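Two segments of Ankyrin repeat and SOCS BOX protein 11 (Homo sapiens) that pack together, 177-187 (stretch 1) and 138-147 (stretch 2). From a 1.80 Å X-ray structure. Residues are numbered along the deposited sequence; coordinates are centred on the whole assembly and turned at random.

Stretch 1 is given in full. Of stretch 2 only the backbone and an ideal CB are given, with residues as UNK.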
ATOM      1  N   GLN A 177       8.394  -2.213  16.928  1.00 18.13           N
ATOM      2  CA  GLN A 177       8.300  -0.770  16.711  1.00 16.65           C
ATOM      3  C   GLN A 177       8.090  -0.042  18.040  1.00 19.28           C
ATOM      4  O   GLN A 177       8.353  -0.600  19.105  1.00 21.61           O
ATOM      5  CB  GLN A 177       7.165  -0.432  15.738  1.00 18.16           C
ATOM      6  CG  GLN A 177       7.099  -1.301  14.491  1.00 20.24           C
ATOM      7  CD  GLN A 177       8.435  -1.467  13.799  1.00 27.92           C
ATOM      8  OE1 GLN A 177       9.239  -0.535  13.737  1.00 24.26           O
ATOM      9  NE2 GLN A 177       8.678  -2.662  13.273  1.00 26.76           N
ATOM     10  N   SER A 178       7.612   1.198  17.965  1.00 18.19           N
ATOM     11  CA  SER A 178       7.535   2.073  19.133  1.00 19.96           C
ATOM     12  C   SER A 178       6.142   2.668  19.360  1.00 24.38           C
ATOM     13  O   SER A 178       6.006   3.674  20.065  1.00 23.97           O
ATOM     14  CB  SER A 178       8.555   3.207  18.990  1.00 22.93           C
ATOM     15  OG  SER A 178       9.869   2.690  18.871  1.00 37.57           O
ATOM     16  N   ASN A 179       5.114   2.047  18.785  1.00 19.74           N
ATOM     17  CA  ASN A 179       3.750   2.572  18.883  1.00 18.23           C
ATOM     18  C   ASN A 179       2.857   1.761  19.814  1.00 18.15           C
ATOM     19  O   ASN A 179       2.464   0.635  19.500  1.00 15.76           O
ATOM     20  CB  ASN A 179       3.095   2.640  17.507  1.00 15.55           C
ATOM     21  CG  ASN A 179       1.867   3.528  17.500  1.00 19.47           C
ATOM     22  OD1 ASN A 179       0.807   3.142  17.988  1.00 17.74           O
ATOM     23  ND2 ASN A 179       2.009   4.735  16.955  1.00 23.43           N
ATOM     24  N   VAL A 180       2.528   2.365  20.951  1.00 15.11           N
ATOM     25  CA  VAL A 180       1.698   1.742  21.973  1.00 16.06           C
ATOM     26  C   VAL A 180       0.240   1.616  21.533  1.00 14.67           C
ATOM     27  O   VAL A 180      -0.409   0.611  21.828  1.00 17.89           O
ATOM     28  CB  VAL A 180       1.779   2.545  23.298  1.00 18.12           C
ATOM     29  CG1 VAL A 180       0.683   2.128  24.289  1.00 21.23           C
ATOM     30  CG2 VAL A 180       3.151   2.380  23.932  1.00 17.96           C
ATOM     31  N   GLU A 181      -0.278   2.625  20.835  1.00 13.59           N
ATOM     32  CA  GLU A 181      -1.672   2.598  20.392  1.00 12.24           C
ATOM     33  C   GLU A 181      -1.959   1.354  19.541  1.00 16.31           C
ATOM     34  O   GLU A 181      -3.011   0.729  19.684  1.00 15.32           O
ATOM     35  CB  GLU A 181      -2.023   3.875  19.625  1.00 16.21           C
ATOM     36  CG  GLU A 181      -2.218   5.072  20.559  1.00 15.87           C
ATOM     37  CD  GLU A 181      -2.719   6.332  19.861  1.00 20.01           C
ATOM     38  OE1 GLU A 181      -2.258   6.635  18.739  1.00 20.28           O
ATOM     39  OE2 GLU A 181      -3.578   7.022  20.450  1.00 19.65           O
ATOM     40  N   VAL A 182      -1.010   0.982  18.689  1.00 15.31           N
ATOM     41  CA  VAL A 182      -1.158  -0.204  17.848  1.00 15.13           C
ATOM     42  C   VAL A 182      -1.229  -1.488  18.687  1.00 13.15           C
ATOM     43  O   VAL A 182      -2.026  -2.380  18.396  1.00 14.59           O
ATOM     44  CB  VAL A 182      -0.002  -0.294  16.831  1.00 16.29           C
ATOM     45  CG1 VAL A 182       0.010  -1.650  16.120  1.00 17.74           C
ATOM     46  CG2 VAL A 182      -0.110   0.832  15.817  1.00 15.73           C
ATOM     47  N   ILE A 183      -0.399  -1.579  19.724  1.00 14.87           N
ATOM     48  CA  ILE A 183      -0.416  -2.732  20.621  1.00 16.29           C
ATOM     49  C   ILE A 183      -1.804  -2.920  21.240  1.00 16.27           C
ATOM     50  O   ILE A 183      -2.353  -4.027  21.228  1.00 15.29           O
ATOM     51  CB  ILE A 183       0.636  -2.590  21.751  1.00 21.38           C
ATOM     52  CG1 ILE A 183       2.051  -2.512  21.169  1.00 20.41           C
ATOM     53  CG2 ILE A 183       0.543  -3.752  22.740  1.00 22.66           C
ATOM     54  CD1 ILE A 183       2.542  -3.792  20.497  1.00 17.81           C
ATOM     55  N   HIS A 184      -2.381  -1.850  21.777  1.00 17.36           N
ATOM     56  CA  HIS A 184      -3.682  -1.967  22.441  1.00 19.01           C
ATOM     57  C   HIS A 184      -4.809  -2.235  21.443  1.00 16.09           C
ATOM     58  O   HIS A 184      -5.745  -2.978  21.747  1.00 17.25           O
ATOM     59  CB  HIS A 184      -3.983  -0.710  23.263  1.00 17.53           C
ATOM     60  CG  HIS A 184      -3.122  -0.575  24.480  1.00 15.06           C
ATOM     61  ND1 HIS A 184      -2.999  -1.580  25.416  1.00 18.75           N
ATOM     62  CD2 HIS A 184      -2.338   0.441  24.913  1.00 16.82           C
ATOM     63  CE1 HIS A 184      -2.177  -1.188  26.374  1.00 20.18           C
ATOM     64  NE2 HIS A 184      -1.763   0.034  26.092  1.00 16.44           N
ATOM     65  N   LEU A 185      -4.715  -1.653  20.251  1.00 14.25           N
ATOM     66  CA  LEU A 185      -5.708  -1.900  19.207  1.00 15.12           C
ATOM     67  C   LEU A 185      -5.723  -3.370  18.798  1.00 14.83           C
ATOM     68  O   LEU A 185      -6.789  -3.973  18.700  1.00 17.99           O
ATOM     69  CB  LEU A 185      -5.440  -1.025  17.980  1.00 18.13           C
ATOM     70  CG  LEU A 185      -5.978   0.410  18.018  1.00 18.79           C
ATOM     71  CD1 LEU A 185      -5.364   1.234  16.896  1.00 20.44           C
ATOM     72  CD2 LEU A 185      -7.487   0.424  17.910  1.00 23.30           C
ATOM     73  N   LEU A 186      -4.547  -3.938  18.537  1.00 14.27           N
ATOM     74  CA  LEU A 186      -4.449  -5.354  18.195  1.00 15.18           C
ATOM     75  C   LEU A 186      -4.994  -6.237  19.315  1.00 15.32           C
ATOM     76  O   LEU A 186      -5.759  -7.174  19.071  1.00 19.45           O
ATOM     77  CB  LEU A 186      -2.998  -5.745  17.900  1.00 15.72           C
ATOM     78  CG  LEU A 186      -2.388  -5.230  16.597  1.00 19.49           C
ATOM     79  CD1 LEU A 186      -0.922  -5.634  16.528  1.00 14.50           C
ATOM     80  CD2 LEU A 186      -3.142  -5.751  15.386  1.00 18.56           C
ATOM     81  N   THR A 187      -4.582  -5.945  20.541  1.00 16.44           N
ATOM     82  CA  THR A 187      -5.031  -6.709  21.694  1.00 22.97           C
ATOM     83  C   THR A 187      -6.548  -6.600  21.858  1.00 21.99           C
ATOM     84  O   THR A 187      -7.222  -7.603  22.113  1.00 21.58           O
ATOM     85  CB  THR A 187      -4.338  -6.234  22.979  1.00 23.23           C
ATOM     86  OG1 THR A 187      -2.919  -6.358  22.831  1.00 24.21           O
ATOM     87  CG2 THR A 187      -4.794  -7.062  24.174  1.00 27.00           C
ATOM     88  N   UNK A 138      -1.936  -6.577   4.607  1.00 16.51           N
ATOM     89  CA  UNK A 138      -2.015  -5.129   4.816  1.00 14.03           C
ATOM     90  C   UNK A 138      -1.911  -4.739   6.293  1.00 16.30           C
ATOM     91  O   UNK A 138      -1.258  -3.748   6.617  1.00 16.11           O
ATOM     92  CB  UNK A 138      -3.326  -4.593   4.237  1.00 14.03           C
ATOM     93  N   UNK A 139      -2.534  -5.510   7.179  1.00 17.43           N
ATOM     94  CA  UNK A 139      -2.462  -5.209   8.604  1.00 15.56           C
ATOM     95  C   UNK A 139      -1.022  -5.317   9.106  1.00 13.02           C
ATOM     96  O   UNK A 139      -0.569  -4.493   9.900  1.00 14.24           O
ATOM     97  CB  UNK A 139      -3.373  -6.150   9.395  1.00 15.56           C
ATOM     98  N   UNK A 140      -0.309  -6.333   8.639  1.00 15.01           N
ATOM     99  CA  UNK A 140       1.083  -6.533   9.027  1.00 13.15           C
ATOM    100  C   UNK A 140       1.961  -5.352   8.603  1.00 13.82           C
ATOM    101  O   UNK A 140       2.807  -4.889   9.369  1.00 15.91           O
ATOM    102  CB  UNK A 140       1.617  -7.830   8.415  1.00 13.15           C
ATOM    103  N   UNK A 141       1.757  -4.877   7.378  1.00 12.53           N
ATOM    104  CA  UNK A 141       2.482  -3.719   6.874  1.00 11.20           C
ATOM    105  C   UNK A 141       2.152  -2.487   7.717  1.00 11.88           C
ATOM    106  O   UNK A 141       3.049  -1.738   8.100  1.00 15.63           O
ATOM    107  CB  UNK A 141       2.145  -3.470   5.402  1.00 11.20           C
ATOM    108  N   UNK A 142       0.867  -2.286   7.996  1.00 13.93           N
ATOM    109  CA  UNK A 142       0.421  -1.158   8.812  1.00 15.17           C
ATOM    110  C   UNK A 142       1.121  -1.146  10.172  1.00 16.18           C
ATOM    111  O   UNK A 142       1.531  -0.091  10.662  1.00 15.87           O
ATOM    112  CB  UNK A 142      -1.096  -1.210   9.003  1.00 15.17           C
ATOM    113  N   UNK A 143       1.234  -2.318  10.788  1.00 13.88           N
ATOM    114  CA  UNK A 143       1.878  -2.439  12.091  1.00 14.35           C
ATOM    115  C   UNK A 143       3.389  -2.232  12.005  1.00 18.06           C
ATOM    116  O   UNK A 143       3.991  -1.632  12.892  1.00 16.89           O
ATOM    117  CB  UNK A 143       1.576  -3.810  12.698  1.00 14.35           C
ATOM    118  N   UNK A 144       3.998  -2.712  10.927  1.00 13.46           N
ATOM    119  CA  UNK A 144       5.432  -2.535  10.727  1.00 14.81           C
ATOM    120  C   UNK A 144       5.816  -1.052  10.638  1.00 15.42           C
ATOM    121  O   UNK A 144       6.872  -0.650  11.132  1.00 18.25           O
ATOM    122  CB  UNK A 144       5.876  -3.267   9.459  1.00 14.81           C
ATOM    123  N   UNK A 145       4.952  -0.247  10.026  1.00 16.23           N
ATOM    124  CA  UNK A 145       5.245   1.169   9.783  1.00 16.82           C
ATOM    125  C   UNK A 145       4.447   2.133  10.670  1.00 17.61           C
ATOM    126  O   UNK A 145       4.406   3.337  10.408  1.00 18.58           O
ATOM    127  CB  UNK A 145       4.969   1.497   8.314  1.00 16.82           C
ATOM    128  N   UNK A 146       3.844   1.601  11.728  1.00 16.30           N
ATOM    129  CA  UNK A 146       3.213   2.416  12.773  1.00 15.39           C
ATOM    130  C   UNK A 146       2.080   3.291  12.240  1.00 20.22           C
ATOM    131  O   UNK A 146       1.901   4.431  12.676  1.00 20.50           O
ATOM    132  CB  UNK A 146       4.264   3.301  13.446  1.00 15.39           C
ATOM    133  N   UNK A 147       1.306   2.747  11.309  1.00 18.20           N
ATOM    134  CA  UNK A 147       0.200   3.477  10.701  1.00 18.84           C
ATOM    135  C   UNK A 147      -1.080   3.259  11.499  1.00 17.56           C
ATOM    136  O   UNK A 147      -1.899   2.401  11.165  1.00 19.18           O
ATOM    137  CB  UNK A 147       0.003   3.044   9.247  1.00 18.84           C
TER

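Stretch 2 begins as a helix, 138-144, whose N-to-C direction runs at 150° to that of helix 180-187, with the axes 11.1 Å apart at closest approach.

Position 138 lies far from stretch 1, and nothing there selects a side chain. It is Pro-138.

Position 139 is helical, and its CA-to-CB bond points sideways. The ideal CB has no stretch 1 atom close by, so only a longer side chain could reach the methyls of Leu-186. Leucine, methionine or isoleucine would suit. It is Leu-139, with chi1 t and chi2 p. Its CD2 comes to 4.1 Å from Leu-186 CD2, an apolar contact.

Positions 140, 141 and 142 have helical angles and no stretch 1 atom near the ideal CB, so many residues would fit. They are Tyr-140, Val-141 and Ala-142, and none contacts stretch 1.

Position 143 is the closest helical approach to Val-182, with CA atoms 6.9 Å apart. The ideal CB lies 4.3 Å from Val-182 CG1 and 4.9 Å from Leu-186 CD1. These methyls favour a small or medium apolar group: alanine, cysteine or valine. It is Cys-143, with chi1 m. Its SG is 3.8 Å from both Val-182 CG1 and Leu-186 CD1, so one sulfur touches two side chains a helical turn apart.

Position 144 points its CB away from stretch 1, though Gln-177 NE2 is 4.8 Å from the ideal CB. Small or polar residues would do: serine, threonine, alanine or asparagine. It is Thr-144. Its OG1 turns back along its own helix and donates to Tyr-140 O at 2.8 Å, while its CG2 lies 4.3 Å from Gln-177 NE2.

Position 145 leaves helical phi/psi (-108/15) and points away; most residues are possible. It is Tyr-145.

Position 146 has positive phi (61/38), which suits glycine, asparagine or aspartate best but permits others. CA-to-CB points sideways, and the ideal CB is 4.3 Å from Asn-179 CB. Nearby, the backbone N of Ser-178 offers a donor, so a side chain long enough to carry an acceptor there would gain a bond. Glutamine or glutamate would reach. It is Gln-146, with chi1 m and chi2 t. Its OE1 accepts from Ser-178 N at 3.0 Å, the only hydrogen bond between the stretches. Of stretch 2, this residue has the largest area covered by stretch 1.

Position 147 points away, and many residues would serve. It is Arg-147, at an N-cap position; its guanidinium is bonded elsewhere in the structure.

Stretch 2 138-147: PLYVACTYQR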
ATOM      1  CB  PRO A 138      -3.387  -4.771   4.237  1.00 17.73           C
ATOM      2  CG  PRO A 138      -3.625  -5.816   3.190  1.00 22.23           C
ATOM      3  CD  PRO A 138      -3.034  -7.069   3.754  1.00 18.15           C
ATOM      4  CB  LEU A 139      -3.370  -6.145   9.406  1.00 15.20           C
ATOM      5  CG  LEU A 139      -3.357  -5.933  10.921  1.00 16.01           C
ATOM      6  CD1 LEU A 139      -3.816  -4.528  11.292  1.00 16.90           C
ATOM      7  CD2 LEU A 139      -4.234  -6.986  11.590  1.00 16.05           C
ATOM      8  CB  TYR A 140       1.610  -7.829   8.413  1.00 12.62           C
ATOM      9  CG  TYR A 140       3.008  -8.190   8.839  1.00 18.12           C
ATOM     10  CD1 TYR A 140       3.239  -8.891  10.014  1.00 14.61           C
ATOM     11  CD2 TYR A 140       4.099  -7.843   8.058  1.00 15.70           C
ATOM     12  CE1 TYR A 140       4.522  -9.228  10.403  1.00 15.83           C
ATOM     13  CE2 TYR A 140       5.379  -8.172   8.436  1.00 14.96           C
ATOM     14  CZ  TYR A 140       5.592  -8.862   9.605  1.00 18.59           C
ATOM     15  OH  TYR A 140       6.878  -9.178   9.968  1.00 17.72           O
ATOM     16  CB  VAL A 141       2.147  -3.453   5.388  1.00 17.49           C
ATOM     17  CG1 VAL A 141       2.794  -2.156   4.900  1.00 15.92           C
ATOM     18  CG2 VAL A 141       2.600  -4.632   4.527  1.00 17.23           C
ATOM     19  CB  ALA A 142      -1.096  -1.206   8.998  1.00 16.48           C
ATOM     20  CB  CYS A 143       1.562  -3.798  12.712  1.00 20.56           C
ATOM     21  SG  CYS A 143      -0.182  -3.996  13.173  1.00 16.37           S
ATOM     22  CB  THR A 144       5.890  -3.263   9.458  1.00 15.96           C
ATOM     23  OG1 THR A 144       5.605  -4.660   9.596  1.00 17.74           O
ATOM     24  CG2 THR A 144       7.385  -3.074   9.225  1.00 18.55           C
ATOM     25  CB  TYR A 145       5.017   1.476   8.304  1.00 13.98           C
ATOM     26  CG  TYR A 145       6.082   0.814   7.461  1.00 17.34           C
ATOM     27  CD1 TYR A 145       7.344   1.378   7.346  1.00 23.00           C
ATOM     28  CD2 TYR A 145       5.848  -0.402   6.834  1.00 17.67           C
ATOM     29  CE1 TYR A 145       8.334   0.770   6.603  1.00 20.70           C
ATOM     30  CE2 TYR A 145       6.835  -1.019   6.086  1.00 21.67           C
ATOM     31  CZ  TYR A 145       8.077  -0.428   5.978  1.00 29.48           C
ATOM     32  OH  TYR A 145       9.070  -1.032   5.237  1.00 32.04           O
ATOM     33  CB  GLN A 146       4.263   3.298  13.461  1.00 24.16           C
ATOM     34  CG  GLN A 146       5.474   2.534  13.988  1.00 22.95           C
ATOM     35  CD  GLN A 146       6.440   3.423  14.751  1.00 37.22           C
ATOM     36  OE1 GLN A 146       6.628   3.264  15.957  1.00 29.13           O
ATOM     37  NE2 GLN A 146       7.061   4.362  14.049  1.00 41.37           N
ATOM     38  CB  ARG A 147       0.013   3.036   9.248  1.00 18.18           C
ATOM     39  CG  ARG A 147       1.277   3.147   8.407  1.00 20.88           C
ATOM     40  CD  ARG A 147       1.853   4.556   8.411  1.00 21.29           C
ATOM     41  NE  ARG A 147       2.962   4.698   7.467  1.00 19.90           N
ATOM     42  CZ  ARG A 147       3.746   5.767   7.395  1.00 21.54           C
ATOM     43  NH1 ARG A 147       3.547   6.795   8.215  1.00 29.19           N
ATOM     44  NH2 ARG A 147       4.731   5.815   6.507  1.00 22.42           N
TER
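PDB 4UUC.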